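Side-chain contacts in heterodimeric restriction endonuclease R.BspD6I small subunit (Bacillus sp., PDB 2P14), which acts as the catalytic small subunit of a heterodimeric type IIS restriction endonuclease, working in complex with a site-specific nickase, and is probably itself an endonuclease: residues E73-I78 / D84-S89; V130-V135 / E175-F180. All coordinates share one frame; numbering follows the deposited sequence.

Contact 1: E73-I78 / D84-S89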
ATOM      1  N   GLU A  73      -1.491   3.468  -1.177  1.00 12.74           N
ATOM      2  CA  GLU A  73      -2.008   4.577  -0.366  1.00 12.88           C
ATOM      3  C   GLU A  73      -1.318   4.485   0.990  1.00 13.45           C
ATOM      4  O   GLU A  73      -1.391   3.457   1.616  1.00 13.52           O
ATOM      5  CB  GLU A  73      -3.525   4.484  -0.209  1.00 13.35           C
ATOM      6  CG  GLU A  73      -4.258   4.361  -1.546  1.00 15.37           C
ATOM      7  CD  GLU A  73      -4.427   5.648  -2.296  1.00 16.02           C
ATOM      8  OE1 GLU A  73      -3.724   6.674  -2.057  1.00 16.14           O
ATOM      9  OE2 GLU A  73      -5.277   5.634  -3.184  1.00 14.52           O
ATOM     10  N   CYS A  74      -0.662   5.561   1.427  1.00 12.62           N
ATOM     11  CA  CYS A  74       0.141   5.551   2.635  1.00 13.44           C
ATOM     12  C   CYS A  74      -0.486   6.524   3.629  1.00 13.71           C
ATOM     13  O   CYS A  74      -0.830   7.656   3.264  1.00 15.17           O
ATOM     14  CB  CYS A  74       1.552   6.068   2.315  1.00 13.68           C
ATOM     15  SG  CYS A  74       2.411   4.926   1.177  1.00 15.08           S
ATOM     16  N   SER A  75      -0.632   6.086   4.876  1.00 13.16           N
ATOM     17  CA  SER A  75      -1.116   7.004   5.906  1.00 13.86           C
ATOM     18  C   SER A  75      -0.539   6.680   7.273  1.00 13.61           C
ATOM     19  O   SER A  75      -0.531   5.525   7.683  1.00 13.62           O
ATOM     20  CB  SER A  75      -2.639   6.933   6.020  1.00 14.65           C
ATOM     21  OG  SER A  75      -3.069   7.929   6.950  1.00 17.42           O
ATOM     22  N   LEU A  76      -0.110   7.726   7.978  1.00 14.33           N
ATOM     23  CA  LEU A  76       0.348   7.609   9.354  1.00 14.48           C
ATOM     24  C   LEU A  76      -0.797   7.779  10.367  1.00 15.18           C
ATOM     25  O   LEU A  76      -0.597   7.623  11.589  1.00 16.79           O
ATOM     26  CB  LEU A  76       1.460   8.618   9.639  1.00 13.85           C
ATOM     27  CG  LEU A  76       2.770   8.380   8.887  1.00 13.49           C
ATOM     28  CD1 LEU A  76       3.756   9.535   9.119  1.00 15.18           C
ATOM     29  CD2 LEU A  76       3.402   7.048   9.281  1.00 14.82           C
ATOM     30  N   THR A  77      -1.996   8.042   9.846  1.00 15.22           N
ATOM     31  CA  THR A  77      -3.194   8.195  10.695  1.00 17.98           C
ATOM     32  C   THR A  77      -3.638   6.864  11.283  1.00 18.30           C
ATOM     33  O   THR A  77      -3.690   5.835  10.573  1.00 18.54           O
ATOM     34  CB  THR A  77      -4.326   8.817   9.874  1.00 17.77           C
ATOM     35  OG1 THR A  77      -3.849  10.049   9.339  1.00 20.81           O
ATOM     36  CG2 THR A  77      -5.570   9.115  10.728  1.00 19.64           C
ATOM     37  N   ILE A  78      -3.962   6.892  12.577  1.00 19.00           N
ATOM     38  CA  ILE A  78      -4.429   5.684  13.252  1.00 20.27           C
ATOM     39  C   ILE A  78      -5.801   5.896  13.894  1.00 19.81           C
ATOM     40  O   ILE A  78      -6.249   7.024  14.056  1.00 21.05           O
ATOM     41  CB  ILE A  78      -3.419   5.181  14.327  1.00 20.60           C
ATOM     42  CG1 ILE A  78      -3.244   6.217  15.460  1.00 21.35           C
ATOM     43  CG2 ILE A  78      -2.089   4.748  13.657  1.00 20.21           C
ATOM     44  CD1 ILE A  78      -2.606   5.636  16.729  1.00 21.68           C
ATOM     45  N   ASP A  84     -12.050   8.068   8.776  1.00 17.30           N
ATOM     46  CA  ASP A  84     -12.570   9.382   8.414  1.00 19.00           C
ATOM     47  C   ASP A  84     -11.708  10.060   7.357  1.00 18.61           C
ATOM     48  O   ASP A  84     -12.244  10.718   6.453  1.00 20.18           O
ATOM     49  CB  ASP A  84     -12.621  10.305   9.633  1.00 19.93           C
ATOM     50  CG  ASP A  84     -13.540   9.802  10.738  1.00 24.96           C
ATOM     51  OD1 ASP A  84     -14.323   8.835  10.527  1.00 27.31           O
ATOM     52  OD2 ASP A  84     -13.474  10.407  11.840  1.00 31.36           O
ATOM     53  N   TYR A  85     -10.383   9.925   7.468  1.00 17.95           N
ATOM     54  CA  TYR A  85      -9.456  10.644   6.581  1.00 18.87           C
ATOM     55  C   TYR A  85      -9.116   9.895   5.282  1.00 18.54           C
ATOM     56  O   TYR A  85      -8.829  10.529   4.234  1.00 20.20           O
ATOM     57  CB  TYR A  85      -8.166  11.086   7.315  1.00 19.49           C
ATOM     58  CG  TYR A  85      -8.377  11.990   8.544  1.00 20.69           C
ATOM     59  CD1 TYR A  85      -9.632  12.513   8.844  1.00 21.85           C
ATOM     60  CD2 TYR A  85      -7.307  12.331   9.374  1.00 22.98           C
ATOM     61  CE1 TYR A  85      -9.842  13.311   9.963  1.00 22.93           C
ATOM     62  CE2 TYR A  85      -7.499  13.153  10.486  1.00 22.49           C
ATOM     63  CZ  TYR A  85      -8.768  13.624  10.774  1.00 21.66           C
ATOM     64  OH  TYR A  85      -9.011  14.454  11.858  1.00 23.85           O
ATOM     65  N   GLU A  86      -9.156   8.562   5.317  1.00 17.31           N
ATOM     66  CA  GLU A  86      -8.640   7.784   4.178  1.00 17.66           C
ATOM     67  C   GLU A  86      -9.674   6.888   3.507  1.00 17.08           C
ATOM     68  O   GLU A  86      -9.477   6.489   2.368  1.00 16.94           O
ATOM     69  CB  GLU A  86      -7.461   6.874   4.594  1.00 17.39           C
ATOM     70  CG  GLU A  86      -6.320   7.551   5.384  1.00 17.36           C
ATOM     71  CD  GLU A  86      -5.479   8.542   4.587  1.00 24.66           C
ATOM     72  OE1 GLU A  86      -5.575   8.559   3.356  1.00 28.65           O
ATOM     73  OE2 GLU A  86      -4.679   9.277   5.212  1.00 29.08           O
ATOM     74  N   GLY A  87     -10.721   6.498   4.233  1.00 17.60           N
ATOM     75  CA  GLY A  87     -11.635   5.469   3.707  1.00 17.16           C
ATOM     76  C   GLY A  87     -12.199   5.803   2.334  1.00 17.74           C
ATOM     77  O   GLY A  87     -12.148   4.983   1.396  1.00 17.71           O
ATOM     78  N   ASP A  88     -12.745   7.002   2.202  1.00 17.96           N
ATOM     79  CA  ASP A  88     -13.388   7.396   0.938  1.00 19.78           C
ATOM     80  C   ASP A  88     -12.410   7.575  -0.214  1.00 18.81           C
ATOM     81  O   ASP A  88     -12.642   7.090  -1.322  1.00 19.02           O
ATOM     82  CB  ASP A  88     -14.210   8.674   1.119  1.00 20.67           C
ATOM     83  CG  ASP A  88     -15.541   8.427   1.829  1.00 25.33           C
ATOM     84  OD1 ASP A  88     -15.898   7.258   2.108  1.00 29.74           O
ATOM     85  OD2 ASP A  88     -16.231   9.430   2.124  1.00 32.33           O
ATOM     86  N   SER A  89     -11.297   8.252   0.047  1.00 17.29           N
ATOM     87  CA  SER A  89     -10.326   8.488  -1.007  1.00 17.07           C
ATOM     88  C   SER A  89      -9.647   7.182  -1.463  1.00 16.41           C
ATOM     89  O   SER A  89      -9.407   7.021  -2.659  1.00 16.75           O
ATOM     90  CB  SER A  89      -9.321   9.552  -0.597  1.00 18.23           C
ATOM     91  OG  SER A  89      -8.596   9.114   0.514  1.00 20.25           O
TER
HETATM   92  O   HOH W   1      -2.367   9.917   3.513  1.00 28.89           O
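The hydroxyl of Ser75 donates to the carboxylate of Glu86, with OG 2.7 Å from OE2, and is the polar link between the two side chains. It comes in from above the carboxylate, 46° out of its plane. Water 1 lies within hydrogen-bonding distance of the same Glu86 OE2, at 2.9 Å, and of Cys74 O, at 2.7 Å, and could bridge strand backbone and glutamate. Beside this polar pair, Thr77 CG2 meets Tyr85 CD2 at 3.9 Å; the methyl approaches the ring obliquely, and the two side chains cross at about a right angle. The Tyr85 hydroxyl is hydrogen-bonded to Lys81 NZ. Glu86 bends at chi2 (-69°), which brings OE2 to the Ser75 hydroxyl, while Phe108 and Phe117 touch the same side chain. The contact lies in the crossover of a beta-alpha-beta unit, where strand 69-75 leads into helix 80-98 and then parallel strand 104-110, within a sheet consistent with the PD-(D/E)XK nuclease fold. With an alanine at Glu86, the Ser75 hydroxyl would probably lose its acceptor across the contact, and water 1 a nearby acceptor as well. Behind the first shell, Ser75 OG sits anti to its own nitrogen (chi1 -175°) and accepts from Thr77 N at 3.1 Å. This ST turn helps hold the hydroxyl in place. Farther back along the strand, Glu73 bonds to His93 and to the backbone nitrogen of Asp60.

Contact 2: V130-V135 / E175-F180; sequences VIPLTV and EEWLTF
Pro132 and Trp177 form the apolar centre of this contact, the proline ring and the indole arriving from opposite directions. Pro132 CG lies over one indole face, 4.1 Å above the plane and shifted toward the rim, while Pro132 CD comes to 3.5 Å from Trp177 CZ2. Leu178 adds a second apolar touch from the next helix position, its CD2 methyl 3.9 Å from Pro132 CG. Of the polar groups, Val130 O faces the edge of the indole in the ring plane, 3.3 Å from Trp177 CH2, so the carbonyl meets C-H bonds and not the pi face. Trp177 CG is anti to the backbone nitrogen (chi1 -178°), an orientation that carries the six-membered ring down to the strand. The indole NE1 is engaged by Leu164 O, and Lys125 makes a cation-pi contact with the ring. Within the helix, Glu175 O accepts both Thr179 N and Thr179 OG1, from opposite faces of its carbonyl plane; the hydroxyl bond is 2.9 Å from OG1 to O. Strand 130-134 is an outermost strand of the sheet, bonded to strand 104-110, and helix segment 175-180 runs at 57° to it, the two axes 10.0 Å apart at their closest. Helix 115-121 lies against both, Ile121 touching Val130 and Pro132 and Leu115 touching Glu175 and Leu178; Leu164 of helix 154-165 touches Ile131.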
ATOM      1  N   VAL A 130      -8.910  -4.041  -1.732  1.00 12.02           N
ATOM      2  CA  VAL A 130      -7.933  -3.280  -0.974  1.00 11.65           C
ATOM      3  C   VAL A 130      -7.293  -4.215   0.050  1.00 12.07           C
ATOM      4  O   VAL A 130      -7.999  -4.885   0.836  1.00 12.67           O
ATOM      5  CB  VAL A 130      -8.566  -2.062  -0.268  1.00 11.68           C
ATOM      6  CG1 VAL A 130      -7.465  -1.288   0.475  1.00 11.15           C
ATOM      7  CG2 VAL A 130      -9.282  -1.125  -1.283  1.00 12.94           C
ATOM      8  N   ILE A 131      -5.965  -4.259   0.068  0.50 10.71           N
ATOM      9  CA  ILE A 131      -5.276  -5.068   1.069  0.50 10.96           C
ATOM     10  C   ILE A 131      -4.525  -4.135   2.016  0.50 11.67           C
ATOM     11  O   ILE A 131      -3.568  -3.468   1.596  0.50 10.96           O
ATOM     12  CB  ILE A 131      -4.288  -6.073   0.442  0.50 10.70           C
ATOM     13  CG1 ILE A 131      -4.982  -6.997  -0.571  0.50  9.50           C
ATOM     14  CG2 ILE A 131      -3.648  -6.895   1.555  0.50  8.83           C
ATOM     15  CD1 ILE A 131      -5.046  -6.424  -2.003  0.50  5.47           C
ATOM     16  N   PRO A 132      -4.948  -4.102   3.294  1.00 12.35           N
ATOM     17  CA  PRO A 132      -4.289  -3.247   4.286  1.00 12.41           C
ATOM     18  C   PRO A 132      -3.120  -3.969   4.930  1.00 13.46           C
ATOM     19  O   PRO A 132      -3.292  -5.114   5.390  1.00 13.87           O
ATOM     20  CB  PRO A 132      -5.394  -3.011   5.345  1.00 12.75           C
ATOM     21  CG  PRO A 132      -6.145  -4.359   5.330  1.00 13.02           C
ATOM     22  CD  PRO A 132      -6.064  -4.873   3.892  1.00 13.16           C
ATOM     23  N   LEU A 133      -1.957  -3.313   4.991  1.00 12.82           N
ATOM     24  CA  LEU A 133      -0.791  -3.860   5.668  1.00 12.77           C
ATOM     25  C   LEU A 133      -0.268  -2.848   6.670  1.00 11.82           C
ATOM     26  O   LEU A 133      -0.249  -1.629   6.390  1.00 13.11           O
ATOM     27  CB  LEU A 133       0.327  -4.192   4.679  1.00 13.01           C
ATOM     28  CG  LEU A 133       0.083  -5.282   3.626  1.00 14.47           C
ATOM     29  CD1 LEU A 133       1.360  -5.539   2.801  1.00 16.69           C
ATOM     30  CD2 LEU A 133      -0.416  -6.590   4.247  1.00 18.40           C
ATOM     31  N   THR A 134       0.211  -3.337   7.814  1.00 12.43           N
ATOM     32  CA  THR A 134       1.008  -2.468   8.674  1.00 11.74           C
ATOM     33  C   THR A 134       2.411  -2.371   8.104  1.00 12.59           C
ATOM     34  O   THR A 134       2.850  -3.215   7.301  1.00 13.01           O
ATOM     35  CB  THR A 134       1.116  -2.983  10.105  1.00 13.54           C
ATOM     36  OG1 THR A 134       1.865  -4.205  10.082  1.00 14.41           O
ATOM     37  CG2 THR A 134      -0.269  -3.170  10.705  1.00 13.97           C
ATOM     38  N   VAL A 135       3.155  -1.371   8.561  1.00 12.40           N
ATOM     39  CA  VAL A 135       4.549  -1.262   8.146  1.00 13.75           C
ATOM     40  C   VAL A 135       5.367  -2.534   8.480  1.00 13.36           C
ATOM     41  O   VAL A 135       6.160  -3.003   7.660  1.00 14.14           O
ATOM     42  CB  VAL A 135       5.191   0.003   8.751  1.00 14.10           C
ATOM     43  CG1 VAL A 135       6.687   0.064   8.407  1.00 17.50           C
ATOM     44  CG2 VAL A 135       4.476   1.226   8.212  1.00 16.54           C
ATOM     45  N   GLU A 175     -12.286  -8.671  11.706  1.00 14.67           N
ATOM     46  CA  GLU A 175     -11.403  -9.205  12.753  1.00 15.02           C
ATOM     47  C   GLU A 175     -10.665 -10.428  12.245  1.00 14.16           C
ATOM     48  O   GLU A 175      -9.447 -10.513  12.366  1.00 15.37           O
ATOM     49  CB  GLU A 175     -12.205  -9.561  14.013  1.00 15.62           C
ATOM     50  CG  GLU A 175     -12.769  -8.319  14.723  1.00 17.71           C
ATOM     51  CD  GLU A 175     -14.152  -7.900  14.209  1.00 20.80           C
ATOM     52  OE1 GLU A 175     -14.616  -8.429  13.167  1.00 20.26           O
ATOM     53  OE2 GLU A 175     -14.779  -7.029  14.872  1.00 23.79           O
ATOM     54  N   GLU A 176     -11.391 -11.365  11.658  1.00 14.33           N
ATOM     55  CA  GLU A 176     -10.782 -12.572  11.117  1.00 15.61           C
ATOM     56  C   GLU A 176      -9.792 -12.245   9.987  1.00 13.92           C
ATOM     57  O   GLU A 176      -8.735 -12.866   9.864  1.00 14.01           O
ATOM     58  CB  GLU A 176     -11.875 -13.526  10.621  1.00 15.35           C
ATOM     59  CG  GLU A 176     -11.322 -14.758   9.894  1.00 20.85           C
ATOM     60  CD  GLU A 176     -12.363 -15.816   9.538  1.00 21.88           C
ATOM     61  OE1 GLU A 176     -13.575 -15.623   9.802  1.00 27.24           O
ATOM     62  OE2 GLU A 176     -11.938 -16.872   9.000  1.00 29.44           O
ATOM     63  N   TRP A 177     -10.155 -11.270   9.159  1.00 13.43           N
ATOM     64  CA  TRP A 177      -9.326 -10.911   8.041  1.00 12.29           C
ATOM     65  C   TRP A 177      -8.003 -10.359   8.528  1.00 11.71           C
ATOM     66  O   TRP A 177      -6.922 -10.763   8.040  1.00 12.27           O
ATOM     67  CB  TRP A 177     -10.049  -9.822   7.220  1.00 11.38           C
ATOM     68  CG  TRP A 177      -9.346  -9.351   5.962  1.00 11.06           C
ATOM     69  CD1 TRP A 177      -8.435 -10.054   5.192  1.00 12.14           C
ATOM     70  CD2 TRP A 177      -9.545  -8.101   5.307  1.00 11.78           C
ATOM     71  NE1 TRP A 177      -8.080  -9.314   4.093  1.00 12.05           N
ATOM     72  CE2 TRP A 177      -8.744  -8.107   4.142  1.00 11.56           C
ATOM     73  CE3 TRP A 177     -10.336  -6.960   5.594  1.00 11.45           C
ATOM     74  CZ2 TRP A 177      -8.708  -7.023   3.249  1.00 11.37           C
ATOM     75  CZ3 TRP A 177     -10.299  -5.890   4.709  1.00 10.59           C
ATOM     76  CH2 TRP A 177      -9.493  -5.924   3.562  1.00 11.54           C
ATOM     77  N   LEU A 178      -8.062  -9.383   9.437  1.00 12.97           N
ATOM     78  CA  LEU A 178      -6.820  -8.787   9.897  1.00 12.71           C
ATOM     79  C   LEU A 178      -5.944  -9.813  10.650  1.00 12.59           C
ATOM     80  O   LEU A 178      -4.704  -9.786  10.561  1.00 13.76           O
ATOM     81  CB  LEU A 178      -7.070  -7.551  10.753  1.00 13.26           C
ATOM     82  CG  LEU A 178      -7.741  -6.338  10.096  1.00 14.32           C
ATOM     83  CD1 LEU A 178      -7.801  -5.155  11.110  1.00 13.31           C
ATOM     84  CD2 LEU A 178      -7.054  -5.928   8.752  1.00 15.84           C
ATOM     85  N   THR A 179      -6.584 -10.715  11.391  1.00 13.72           N
ATOM     86  CA  THR A 179      -5.855 -11.822  12.024  1.00 14.09           C
ATOM     87  C   THR A 179      -5.131 -12.690  11.001  1.00 13.19           C
ATOM     88  O   THR A 179      -3.972 -13.038  11.180  1.00 13.52           O
ATOM     89  CB  THR A 179      -6.798 -12.684  12.880  1.00 15.03           C
ATOM     90  OG1 THR A 179      -7.392 -11.839  13.892  1.00 16.06           O
ATOM     91  CG2 THR A 179      -6.028 -13.855  13.547  1.00 15.98           C
ATOM     92  N   PHE A 180      -5.798 -12.958   9.890  1.00 11.90           N
ATOM     93  CA  PHE A 180      -5.184 -13.788   8.863  1.00 12.77           C
ATOM     94  C   PHE A 180      -3.939 -13.128   8.287  1.00 11.99           C
ATOM     95  O   PHE A 180      -2.918 -13.776   8.039  1.00 12.78           O
ATOM     96  CB  PHE A 180      -6.187 -14.083   7.747  1.00 12.99           C
ATOM     97  CG  PHE A 180      -5.596 -14.836   6.612  1.00 13.75           C
ATOM     98  CD1 PHE A 180      -5.504 -16.227   6.672  1.00 14.94           C
ATOM     99  CD2 PHE A 180      -5.119 -14.167   5.468  1.00 13.77           C
ATOM    100  CE1 PHE A 180      -4.926 -16.936   5.637  1.00 16.61           C
ATOM    101  CE2 PHE A 180      -4.563 -14.877   4.421  1.00 15.45           C
ATOM    102  CZ  PHE A 180      -4.469 -16.265   4.501  1.00 15.48           C
TER

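Overall arrangement
Contact 1 and contact 2 both reach the five-stranded mixed sheet, their centres 15 Å apart and their nearest atoms about 6 Å apart without touching. Strand 104-110 runs between them, parallel to both 69-75 and 130-134: Phe108 is bonded through its backbone to Ile131 and Leu133, while the side chains of Ser75 and Glu86 touch it. Helix 115-121 serves both as well, meeting Glu86 with Phe117, Pro132 with Ile121 and Leu178 with Leu115. Along the chain they follow in series, the first local to one crossover, the second bringing a C-terminal helix back to the sheet. A sulfate ion, probably from crystallisation, lies about 4 Å from the Ser89 side chain in contact 1.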